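Local coordinates for cellulase IBT99 (Metagenomes, PDB 6WBT) that hydrolyses 6-phospho-alpha-glucosides as a family 4 glycosyl hydrolase, a 6-phospho-alpha-glucosidase that binds NAD, a manganese ion and glucose-6-phosphate, at the interface of chains A and B and the interface of chains A and C. Coordinates in Å, arbitrary orientation; residue numbers count along the deposited sequence, not the author numbering. Chains: chain A/B/C, cellulase IBT99.

Contact 1: the interface of chains A and B. Residues chain A 384-385, 388, 414, 416; chain B 388, 413-414, 416.
A:Gln388 and B:Gln388 face each other where two copies of helix 380-402, from the C-terminal part of this family 4 glycosyl hydrolase, pair about a two-fold axis. A:Gln388 CD and B:Gln388 CD lie 3.5 Å apart, with the amide planes turned 34° against each other. The two amides pack on one another without a mutual hydrogen bond: their polar ends are used inside their own chains.

Among the polar contacts, A:Gln388 NE2 gives a nearly straight bond of 2.6 Å to the backbone carbonyl A:Met414 O, and its OE1 accepts from A:Arg416 NH1 at 2.9 Å. Chain B repeats this chain of bonds, with B:Gln388 NE2 donating to B:Met414 O. Glutamine suits the place because one flat group both donates and accepts, and it is held at both ends, which probably keeps the amide from flipping. Each side chain reaches the axis fully extended, with CG anti to the backbone N (chi1 179° in both).

A hydrogen bond between chains comes from A:Arg416, whose chain bends at chi3 (63°) and turns the guanidinium toward B:Thr413. A:Arg416 NH2 donates to B:Thr413 O at 2.6 Å, and this oxygen lies at the edge of the guanidinium, in its plane. A:Leu385 CD2, of the same chain, lies over one face, toward the rim.

Apolar packing adds the selenomethionine B:Met414, bent at chi2 and chi3: B:Met414 SE rests 3.9 Å from A:Gly384 C, where glycine brings no side chain, and its CE meets A:Leu385 CG at 3.9 Å.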
ATOM      1  N   GLY A 384      -2.133   3.625 -15.478  1.00 33.25           N
ATOM      2  CA  GLY A 384      -2.353   2.441 -16.290  1.00 32.78           C
ATOM      3  C   GLY A 384      -1.347   2.284 -17.412  1.00 32.92           C
ATOM      4  O   GLY A 384      -0.989   1.161 -17.777  1.00 34.68           O
ATOM      5  N   LEU A 385      -0.879   3.400 -17.976  1.00 34.70           N
ATOM      6  CA  LEU A 385       0.142   3.329 -19.017  1.00 36.27           C
ATOM      7  C   LEU A 385       1.481   2.882 -18.446  1.00 36.90           C
ATOM      8  O   LEU A 385       2.186   2.072 -19.061  1.00 37.24           O
ATOM      9  CB  LEU A 385       0.277   4.685 -19.711  1.00 37.37           C
ATOM     10  CG  LEU A 385      -0.838   5.070 -20.684  1.00 37.48           C
ATOM     11  CD1 LEU A 385      -0.661   6.503 -21.159  1.00 38.37           C
ATOM     12  CD2 LEU A 385      -0.863   4.115 -21.865  1.00 36.35           C
ATOM     13  N   GLN A 388       1.482  -0.923 -17.405  1.00 40.35           N
ATOM     14  CA  GLN A 388       1.660  -1.867 -18.503  1.00 40.35           C
ATOM     15  C   GLN A 388       3.129  -1.990 -18.888  1.00 40.59           C
ATOM     16  O   GLN A 388       3.649  -3.101 -19.046  1.00 40.14           O
ATOM     17  CB  GLN A 388       0.820  -1.440 -19.706  1.00 41.23           C
ATOM     18  CG  GLN A 388       0.959  -2.357 -20.910  1.00 41.74           C
ATOM     19  CD  GLN A 388       0.086  -1.930 -22.072  1.00 43.34           C
ATOM     20  OE1 GLN A 388      -0.616  -0.922 -21.998  1.00 41.19           O
ATOM     21  NE2 GLN A 388       0.127  -2.697 -23.155  1.00 45.47           N
HETATM   22  N   MSE A 414       2.891  -7.954 -23.780  1.00 43.33           N
HETATM   23  CA  MSE A 414       2.457  -6.832 -22.955  1.00 41.99           C
HETATM   24  C   MSE A 414       2.650  -5.476 -23.636  1.00 43.53           C
HETATM   25  O   MSE A 414       1.883  -4.541 -23.400  1.00 44.23           O
HETATM   26  CB  MSE A 414       3.211  -6.846 -21.621  1.00 40.95           C
HETATM   27  CG  MSE A 414       2.780  -5.769 -20.640  1.00 40.97           C
HETATM   28 SE   MSE A 414       1.006  -6.085 -19.904  0.65 39.27          SE
HETATM   29  CE  MSE A 414       1.371  -7.771 -18.998  1.00 40.86           C
ATOM     30  N   ARG A 416       2.774  -2.229 -25.949  1.00 44.98           N
ATOM     31  CA  ARG A 416       1.712  -1.598 -26.728  1.00 47.16           C
ATOM     32  C   ARG A 416       2.003  -1.640 -28.222  1.00 51.06           C
ATOM     33  O   ARG A 416       1.067  -1.655 -29.032  1.00 52.72           O
ATOM     34  CB  ARG A 416       1.510  -0.152 -26.273  1.00 46.33           C
ATOM     35  CG  ARG A 416       1.145  -0.001 -24.805  1.00 46.46           C
ATOM     36  CD  ARG A 416       0.803   1.440 -24.465  1.00 44.50           C
ATOM     37  NE  ARG A 416      -0.379   1.905 -25.186  1.00 43.93           N
ATOM     38  CZ  ARG A 416      -1.626   1.765 -24.745  1.00 44.42           C
ATOM     39  NH1 ARG A 416      -1.856   1.172 -23.581  1.00 41.16           N
ATOM     40  NH2 ARG A 416      -2.641   2.218 -25.466  1.00 46.95           N
TER
ATOM     41  N   GLN B 388      -4.145  -2.537 -16.794  1.00 44.60           N
ATOM     42  CA  GLN B 388      -4.472  -1.798 -18.008  1.00 45.78           C
ATOM     43  C   GLN B 388      -5.978  -1.753 -18.234  1.00 46.49           C
ATOM     44  O   GLN B 388      -6.542  -0.691 -18.519  1.00 47.85           O
ATOM     45  CB  GLN B 388      -3.765  -2.426 -19.210  1.00 47.31           C
ATOM     46  CG  GLN B 388      -4.066  -1.737 -20.529  1.00 50.26           C
ATOM     47  CD  GLN B 388      -3.375  -2.397 -21.705  1.00 54.80           C
ATOM     48  OE1 GLN B 388      -2.781  -3.467 -21.571  1.00 56.98           O
ATOM     49  NE2 GLN B 388      -3.448  -1.759 -22.866  1.00 56.67           N
ATOM     50  N   THR B 413      -8.076   4.852 -25.701  1.00 44.80           N
ATOM     51  CA  THR B 413      -6.660   4.642 -25.988  1.00 43.63           C
ATOM     52  C   THR B 413      -6.072   3.526 -25.133  1.00 42.91           C
ATOM     53  O   THR B 413      -5.165   2.815 -25.580  1.00 42.51           O
ATOM     54  CB  THR B 413      -5.883   5.942 -25.771  1.00 42.37           C
ATOM     55  OG1 THR B 413      -6.523   7.009 -26.485  1.00 44.06           O
ATOM     56  CG2 THR B 413      -4.450   5.804 -26.266  1.00 41.62           C
HETATM   57  N   MSE B 414      -6.581   3.349 -23.918  1.00 43.33           N
HETATM   58  CA  MSE B 414      -6.043   2.364 -22.986  1.00 43.82           C
HETATM   59  C   MSE B 414      -6.354   0.928 -23.404  1.00 44.95           C
HETATM   60  O   MSE B 414      -5.585   0.011 -23.111  1.00 43.27           O
HETATM   61  CB  MSE B 414      -6.587   2.620 -21.579  1.00 42.12           C
HETATM   62  CG  MSE B 414      -5.905   1.811 -20.489  1.00 39.74           C
HETATM   63 SE   MSE B 414      -4.085   2.413 -20.148  0.65 38.72          SE
HETATM   64  CE  MSE B 414      -4.495   4.210 -19.513  1.00 34.98           C
ATOM     65  N   ARG B 416      -6.691  -2.558 -25.189  1.00 55.19           N
ATOM     66  CA  ARG B 416      -5.687  -3.269 -25.975  1.00 55.12           C
ATOM     67  C   ARG B 416      -6.117  -3.422 -27.428  1.00 56.06           C
ATOM     68  O   ARG B 416      -5.288  -3.319 -28.340  1.00 60.13           O
ATOM     69  CB  ARG B 416      -5.406  -4.641 -25.362  1.00 55.74           C
ATOM     70  CG  ARG B 416      -4.841  -4.600 -23.955  1.00 56.48           C
ATOM     71  CD  ARG B 416      -4.364  -5.976 -23.514  1.00 57.58           C
ATOM     72  NE  ARG B 416      -3.273  -6.468 -24.351  1.00 57.75           N
ATOM     73  CZ  ARG B 416      -1.986  -6.234 -24.113  1.00 55.45           C
ATOM     74  NH1 ARG B 416      -1.624  -5.515 -23.059  1.00 52.09           N
ATOM     75  NH2 ARG B 416      -1.060  -6.720 -24.928  1.00 57.24           N
TER

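Contact 2: the interface of chains A and B. Residues chain A 409, 413, 421-422, 425; chain B 257-258, 271.
Helices 405-414 and 421-434 of chain A receive the end of helix 251-257 of chain B, together with B:Phe258 just after it and the loop residue B:Leu271. The selenomethionine B:Met257 fills the groove between the two helices. Extended beyond CG (chi2 -178°), it passes A:Leu409 with its root; its selenium lies by A:Ser421 at the start of helix 421-434, and its methyl goes on to A:Leu422 and A:Lys425 of the same helix. A:Leu409 CD2 touches B:Met257 CB at 3.7 Å, crossing it at about a right angle, while B:Met257 CE lies 3.7 Å from A:Leu422 CD2 and against the aliphatic CD of A:Lys425. A long, unbranched side chain suits a groove between two helices.

A:Ser421 N donates to the backbone carbonyl B:Leu271 O, 2.6 Å away and almost straight (177° at H). A:Ser421 OG, the hydroxyl, shares a hydrogen bond of 3.1 Å with A:Thr413 OG1, which in turn donates to A:Leu409 O. A:Thr413 OG1 also lies at the ring edge of B:Phe258, in plane, and A:Thr413 CG2 packs on B:Leu271 CD2 at 3.8 Å. Threonine thus serves both a polar and an apolar neighbour. In this assembly the patch packs C-terminal helices of one subunit against the other, and is likely to stabilise the pairing if the dimer forms in solution.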
ATOM      1  N   LEU A 409       8.046 -14.056 -23.925  1.00 55.67           N
ATOM      2  CA  LEU A 409       6.811 -13.951 -24.695  1.00 54.78           C
ATOM      3  C   LEU A 409       5.791 -13.078 -23.976  1.00 52.67           C
ATOM      4  O   LEU A 409       5.029 -12.342 -24.615  1.00 53.09           O
ATOM      5  CB  LEU A 409       6.239 -15.344 -24.960  1.00 55.20           C
ATOM      6  CG  LEU A 409       4.947 -15.410 -25.772  1.00 55.01           C
ATOM      7  CD1 LEU A 409       5.149 -14.798 -27.149  1.00 54.88           C
ATOM      8  CD2 LEU A 409       4.459 -16.845 -25.886  1.00 54.86           C
ATOM      9  N   THR A 413       4.191  -9.688 -25.524  1.00 45.36           N
ATOM     10  CA  THR A 413       2.738  -9.571 -25.602  1.00 45.51           C
ATOM     11  C   THR A 413       2.236  -8.330 -24.873  1.00 44.54           C
ATOM     12  O   THR A 413       1.266  -7.701 -25.312  1.00 45.51           O
ATOM     13  CB  THR A 413       2.082 -10.831 -25.028  1.00 45.42           C
ATOM     14  OG1 THR A 413       2.508 -11.979 -25.773  1.00 45.36           O
ATOM     15  CG2 THR A 413       0.564 -10.729 -25.088  1.00 43.78           C
ATOM     16  N   SER A 421      -0.609 -11.345 -29.244  1.00 56.81           N
ATOM     17  CA  SER A 421       0.367 -12.301 -28.733  1.00 56.85           C
ATOM     18  C   SER A 421       0.944 -13.160 -29.849  1.00 57.98           C
ATOM     19  O   SER A 421       2.070 -13.658 -29.729  1.00 57.00           O
ATOM     20  CB  SER A 421      -0.273 -13.182 -27.658  1.00 56.85           C
ATOM     21  OG  SER A 421       0.658 -14.117 -27.141  1.00 58.54           O
ATOM     22  N   LEU A 422       0.189 -13.347 -30.935  1.00 59.75           N
ATOM     23  CA  LEU A 422       0.689 -14.117 -32.070  1.00 61.04           C
ATOM     24  C   LEU A 422       1.849 -13.401 -32.753  1.00 61.50           C
ATOM     25  O   LEU A 422       2.844 -14.034 -33.123  1.00 62.37           O
ATOM     26  CB  LEU A 422      -0.445 -14.382 -33.063  1.00 62.18           C
ATOM     27  CG  LEU A 422      -1.694 -15.084 -32.517  1.00 61.96           C
ATOM     28  CD1 LEU A 422      -2.781 -15.196 -33.580  1.00 63.44           C
ATOM     29  CD2 LEU A 422      -1.345 -16.456 -31.962  1.00 61.16           C
ATOM     30  N   LYS A 425       5.085 -13.710 -30.657  1.00 58.32           N
ATOM     31  CA  LYS A 425       5.881 -14.929 -30.759  1.00 58.68           C
ATOM     32  C   LYS A 425       6.743 -14.929 -32.017  1.00 60.06           C
ATOM     33  O   LYS A 425       7.918 -15.310 -31.966  1.00 60.41           O
ATOM     34  CB  LYS A 425       4.973 -16.158 -30.741  1.00 58.84           C
ATOM     35  CG  LYS A 425       5.714 -17.472 -30.538  1.00 59.73           C
ATOM     36  CD  LYS A 425       4.848 -18.664 -30.920  1.00 61.72           C
ATOM     37  CE  LYS A 425       5.491 -19.977 -30.507  1.00 62.41           C
ATOM     38  NZ  LYS A 425       5.530 -20.127 -29.026  1.00 61.86           N
TER
HETATM   39  N   MSE B 257       0.639 -20.859 -24.922  1.00 51.17           N
HETATM   40  CA  MSE B 257       1.655 -19.816 -24.838  1.00 49.90           C
HETATM   41  C   MSE B 257       1.911 -19.393 -23.395  1.00 49.97           C
HETATM   42  O   MSE B 257       3.016 -18.978 -23.047  1.00 49.37           O
HETATM   43  CB  MSE B 257       1.243 -18.601 -25.672  1.00 51.12           C
HETATM   44  CG  MSE B 257       1.354 -18.811 -27.172  1.00 52.05           C
HETATM   45 SE   MSE B 257       0.884 -17.213 -28.186  0.67 54.47          SE
HETATM   46  CE  MSE B 257       1.428 -17.811 -29.959  1.00 56.30           C
ATOM     47  N   PHE B 258       0.880 -19.500 -22.560  1.00 50.37           N
ATOM     48  CA  PHE B 258       0.964 -19.142 -21.147  1.00 48.97           C
ATOM     49  C   PHE B 258       0.477 -20.337 -20.338  1.00 48.73           C
ATOM     50  O   PHE B 258      -0.718 -20.648 -20.341  1.00 51.34           O
ATOM     51  CB  PHE B 258       0.145 -17.887 -20.851  1.00 48.14           C
ATOM     52  CG  PHE B 258       0.380 -16.771 -21.831  1.00 48.03           C
ATOM     53  CD1 PHE B 258       1.535 -16.009 -21.771  1.00 48.49           C
ATOM     54  CD2 PHE B 258      -0.550 -16.490 -22.819  1.00 49.11           C
ATOM     55  CE1 PHE B 258       1.758 -14.985 -22.676  1.00 48.22           C
ATOM     56  CE2 PHE B 258      -0.335 -15.468 -23.725  1.00 48.40           C
ATOM     57  CZ  PHE B 258       0.821 -14.715 -23.654  1.00 47.11           C
ATOM     58  N   LEU B 271      -5.795 -10.781 -26.376  1.00 67.29           N
ATOM     59  CA  LEU B 271      -4.481 -11.329 -26.689  1.00 68.35           C
ATOM     60  C   LEU B 271      -4.273 -11.550 -28.179  1.00 70.76           C
ATOM     61  O   LEU B 271      -3.125 -11.562 -28.641  1.00 70.97           O
ATOM     62  CB  LEU B 271      -4.270 -12.648 -25.942  1.00 66.44           C
ATOM     63  CG  LEU B 271      -4.181 -12.520 -24.421  1.00 64.87           C
ATOM     64  CD1 LEU B 271      -4.103 -13.888 -23.774  1.00 63.80           C
ATOM     65  CD2 LEU B 271      -2.983 -11.669 -24.033  1.00 63.75           C
TER

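Contact 3: the interface of chains A and C. Residues chain A 209, 339, 364, 373; chain C 337, 364, 366, 371.
With chi1 near -70° in both copies, A:Tyr364 and C:Tyr364 carry their rings beside the backbone N and anti to the carbonyl carbon, and C:Glu371, its CG likewise anti to the carbonyl carbon, extends from the neighbouring strand to the hydroxyl of A:Tyr364. The two rings run past each other in opposite directions and stack almost parallel, centroids 3.6 Å apart and planes 8° from one another. Tyrosine suits this two-fold position: its flat face packs against its own copy, while its hydroxyl extends further to a polar partner.

A:Tyr364 OH donates 2.7 Å to C:Glu371 OE1, approaching from above the carboxylate plane. C:Glu371 OE2 forms a salt bridge with A:Arg339 NH2 at 3.3 Å; the hydrogen bonds from this guanidinium are weak. A:Arg339, extended from CG to NE, lies with CG toward the rim of the A:Tyr364 face opposite the stack. A:Val373 CG1 sits at the edge of that ring and 3.7 Å from C:Glu371 CB, giving the acidic side chain an apolar flank.

An alanine in place of A:Tyr364 would probably remove the tyrosine stack at the two-fold and leave C:Glu371 OE1 without its hydroxyl donor.

Both tyrosines lie on strand 358-366. C:Glu371 belongs to the following strand 369-372, and A:Arg339 lies near the start of strand 338-345, so the site lies mainly on strands and the loops beside them in the C-terminal part of the chain.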
ATOM      1  N   ARG A 209       8.853  25.885 -15.748  1.00 56.69           N
ATOM      2  CA  ARG A 209       8.993  27.268 -15.319  1.00 59.87           C
ATOM      3  C   ARG A 209      10.337  27.823 -15.764  1.00 62.01           C
ATOM      4  O   ARG A 209      11.366  27.151 -15.653  1.00 61.87           O
ATOM      5  CB  ARG A 209       8.842  27.390 -13.794  1.00 60.22           C
ATOM      6  CG  ARG A 209       9.651  26.372 -13.009  1.00 60.08           C
ATOM      7  CD  ARG A 209       9.225  26.314 -11.551  1.00 60.82           C
ATOM      8  NE  ARG A 209       9.820  25.172 -10.864  1.00 59.84           N
ATOM      9  CZ  ARG A 209       9.272  23.961 -10.817  1.00 56.95           C
ATOM     10  NH1 ARG A 209       9.883  22.979 -10.170  1.00 54.97           N
ATOM     11  NH2 ARG A 209       8.113  23.733 -11.418  1.00 55.99           N
ATOM     12  N   ARG A 339      19.563  19.580  -9.263  1.00 48.80           N
ATOM     13  CA  ARG A 339      18.251  18.967  -9.440  1.00 47.53           C
ATOM     14  C   ARG A 339      18.128  18.483 -10.881  1.00 49.59           C
ATOM     15  O   ARG A 339      17.961  19.288 -11.803  1.00 49.85           O
ATOM     16  CB  ARG A 339      17.146  19.960  -9.092  1.00 45.14           C
ATOM     17  CG  ARG A 339      15.749  19.363  -9.072  1.00 44.85           C
ATOM     18  CD  ARG A 339      14.711  20.427  -8.756  1.00 45.18           C
ATOM     19  NE  ARG A 339      13.365  19.870  -8.655  1.00 44.98           N
ATOM     20  CZ  ARG A 339      12.549  19.698  -9.687  1.00 43.26           C
ATOM     21  NH1 ARG A 339      12.940  20.035 -10.909  1.00 41.36           N
ATOM     22  NH2 ARG A 339      11.340  19.187  -9.501  1.00 43.28           N
ATOM     23  N   TYR A 364      17.895  15.418  -6.307  1.00 45.01           N
ATOM     24  CA  TYR A 364      19.055  16.241  -5.987  1.00 43.75           C
ATOM     25  C   TYR A 364      20.294  15.356  -5.929  1.00 44.26           C
ATOM     26  O   TYR A 364      20.386  14.461  -5.080  1.00 44.09           O
ATOM     27  CB  TYR A 364      18.848  16.979  -4.663  1.00 42.36           C
ATOM     28  CG  TYR A 364      17.759  18.029  -4.719  1.00 42.17           C
ATOM     29  CD1 TYR A 364      16.420  17.678  -4.587  1.00 40.47           C
ATOM     30  CD2 TYR A 364      18.068  19.369  -4.907  1.00 42.28           C
ATOM     31  CE1 TYR A 364      15.422  18.634  -4.640  1.00 39.52           C
ATOM     32  CE2 TYR A 364      17.076  20.331  -4.961  1.00 41.39           C
ATOM     33  CZ  TYR A 364      15.756  19.958  -4.827  1.00 40.91           C
ATOM     34  OH  TYR A 364      14.765  20.911  -4.879  1.00 41.60           O
ATOM     35  N   VAL A 373      12.628  13.370  -4.828  1.00 43.86           N
ATOM     36  CA  VAL A 373      11.544  14.073  -4.156  1.00 43.96           C
ATOM     37  C   VAL A 373      10.286  13.214  -4.175  1.00 41.50           C
ATOM     38  O   VAL A 373      10.053  12.428  -5.101  1.00 41.31           O
ATOM     39  CB  VAL A 373      11.298  15.449  -4.808  1.00 45.19           C
ATOM     40  CG1 VAL A 373      12.522  16.337  -4.647  1.00 46.45           C
ATOM     41  CG2 VAL A 373      10.940  15.286  -6.278  1.00 45.16           C
TER
ATOM     42  N   ARG C 337      16.555  26.606  -2.222  1.00 47.42           N
ATOM     43  CA  ARG C 337      16.592  25.147  -2.115  1.00 45.67           C
ATOM     44  C   ARG C 337      17.336  24.703  -0.855  1.00 44.48           C
ATOM     45  O   ARG C 337      18.182  23.808  -0.883  1.00 43.45           O
ATOM     46  CB  ARG C 337      17.208  24.523  -3.370  1.00 46.67           C
ATOM     47  CG  ARG C 337      16.563  24.989  -4.665  1.00 48.88           C
ATOM     48  CD  ARG C 337      15.107  24.560  -4.743  1.00 50.13           C
ATOM     49  NE  ARG C 337      14.400  25.232  -5.830  1.00 52.99           N
ATOM     50  CZ  ARG C 337      14.363  24.792  -7.084  1.00 54.52           C
ATOM     51  NH1 ARG C 337      13.696  25.471  -8.007  1.00 56.21           N
ATOM     52  NH2 ARG C 337      14.994  23.673  -7.416  1.00 53.86           N
ATOM     53  N   TYR C 364      13.780  20.032   0.556  1.00 40.60           N
ATOM     54  CA  TYR C 364      14.412  21.199  -0.044  1.00 44.87           C
ATOM     55  C   TYR C 364      13.378  22.311  -0.180  1.00 44.02           C
ATOM     56  O   TYR C 364      12.401  22.172  -0.925  1.00 43.74           O
ATOM     57  CB  TYR C 364      15.025  20.845  -1.396  1.00 47.64           C
ATOM     58  CG  TYR C 364      16.242  19.951  -1.287  1.00 49.22           C
ATOM     59  CD1 TYR C 364      16.111  18.570  -1.224  1.00 49.88           C
ATOM     60  CD2 TYR C 364      17.520  20.492  -1.240  1.00 49.68           C
ATOM     61  CE1 TYR C 364      17.222  17.751  -1.120  1.00 50.11           C
ATOM     62  CE2 TYR C 364      18.634  19.682  -1.137  1.00 50.73           C
ATOM     63  CZ  TYR C 364      18.481  18.312  -1.078  1.00 50.96           C
ATOM     64  OH  TYR C 364      19.588  17.503  -0.975  1.00 51.71           O
ATOM     65  N   THR C 366      11.699  25.171  -1.534  1.00 50.94           N
ATOM     66  CA  THR C 366      11.590  25.943  -2.762  1.00 52.79           C
ATOM     67  C   THR C 366      10.654  27.129  -2.547  1.00 54.68           C
ATOM     68  O   THR C 366       9.980  27.244  -1.522  1.00 54.69           O
ATOM     69  CB  THR C 366      11.078  25.067  -3.910  1.00 51.65           C
ATOM     70  OG1 THR C 366       9.658  24.904  -3.792  1.00 51.35           O
ATOM     71  CG2 THR C 366      11.735  23.696  -3.865  1.00 50.40           C
ATOM     72  N   GLU C 371       9.985  20.368  -1.098  1.00 47.89           N
ATOM     73  CA  GLU C 371      10.117  19.150  -1.886  1.00 47.53           C
ATOM     74  C   GLU C 371      10.709  18.060  -1.001  1.00 47.50           C
ATOM     75  O   GLU C 371      11.935  17.965  -0.865  1.00 47.01           O
ATOM     76  CB  GLU C 371      10.992  19.379  -3.120  1.00 47.25           C
ATOM     77  CG  GLU C 371      10.307  20.157  -4.230  1.00 48.63           C
ATOM     78  CD  GLU C 371      11.102  20.148  -5.521  1.00 52.09           C
ATOM     79  OE1 GLU C 371      12.322  19.885  -5.465  1.00 52.95           O
ATOM     80  OE2 GLU C 371      10.506  20.395  -6.590  1.00 54.47           O
TER

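Contacts 1 and 2 belong to the same A-B interface, their C-alpha centres about 15 Å apart, and both use helix 405-414: contact 1 takes its end together with helix 380-402, contact 2 takes residues 409 and 413 of it, with helix 421-434. A:Thr413 appears in contact 2, and its twin B:Thr413 in contact 1. By the same measure contact 3 lies about 31 Å from contact 1 and 43 Å from contact 2, and joins A to C mainly through strands instead. Each chain therefore has two separate self-pairing surfaces, one helical and one mainly of strands, which together can build the four-copy assembly of the deposited structure.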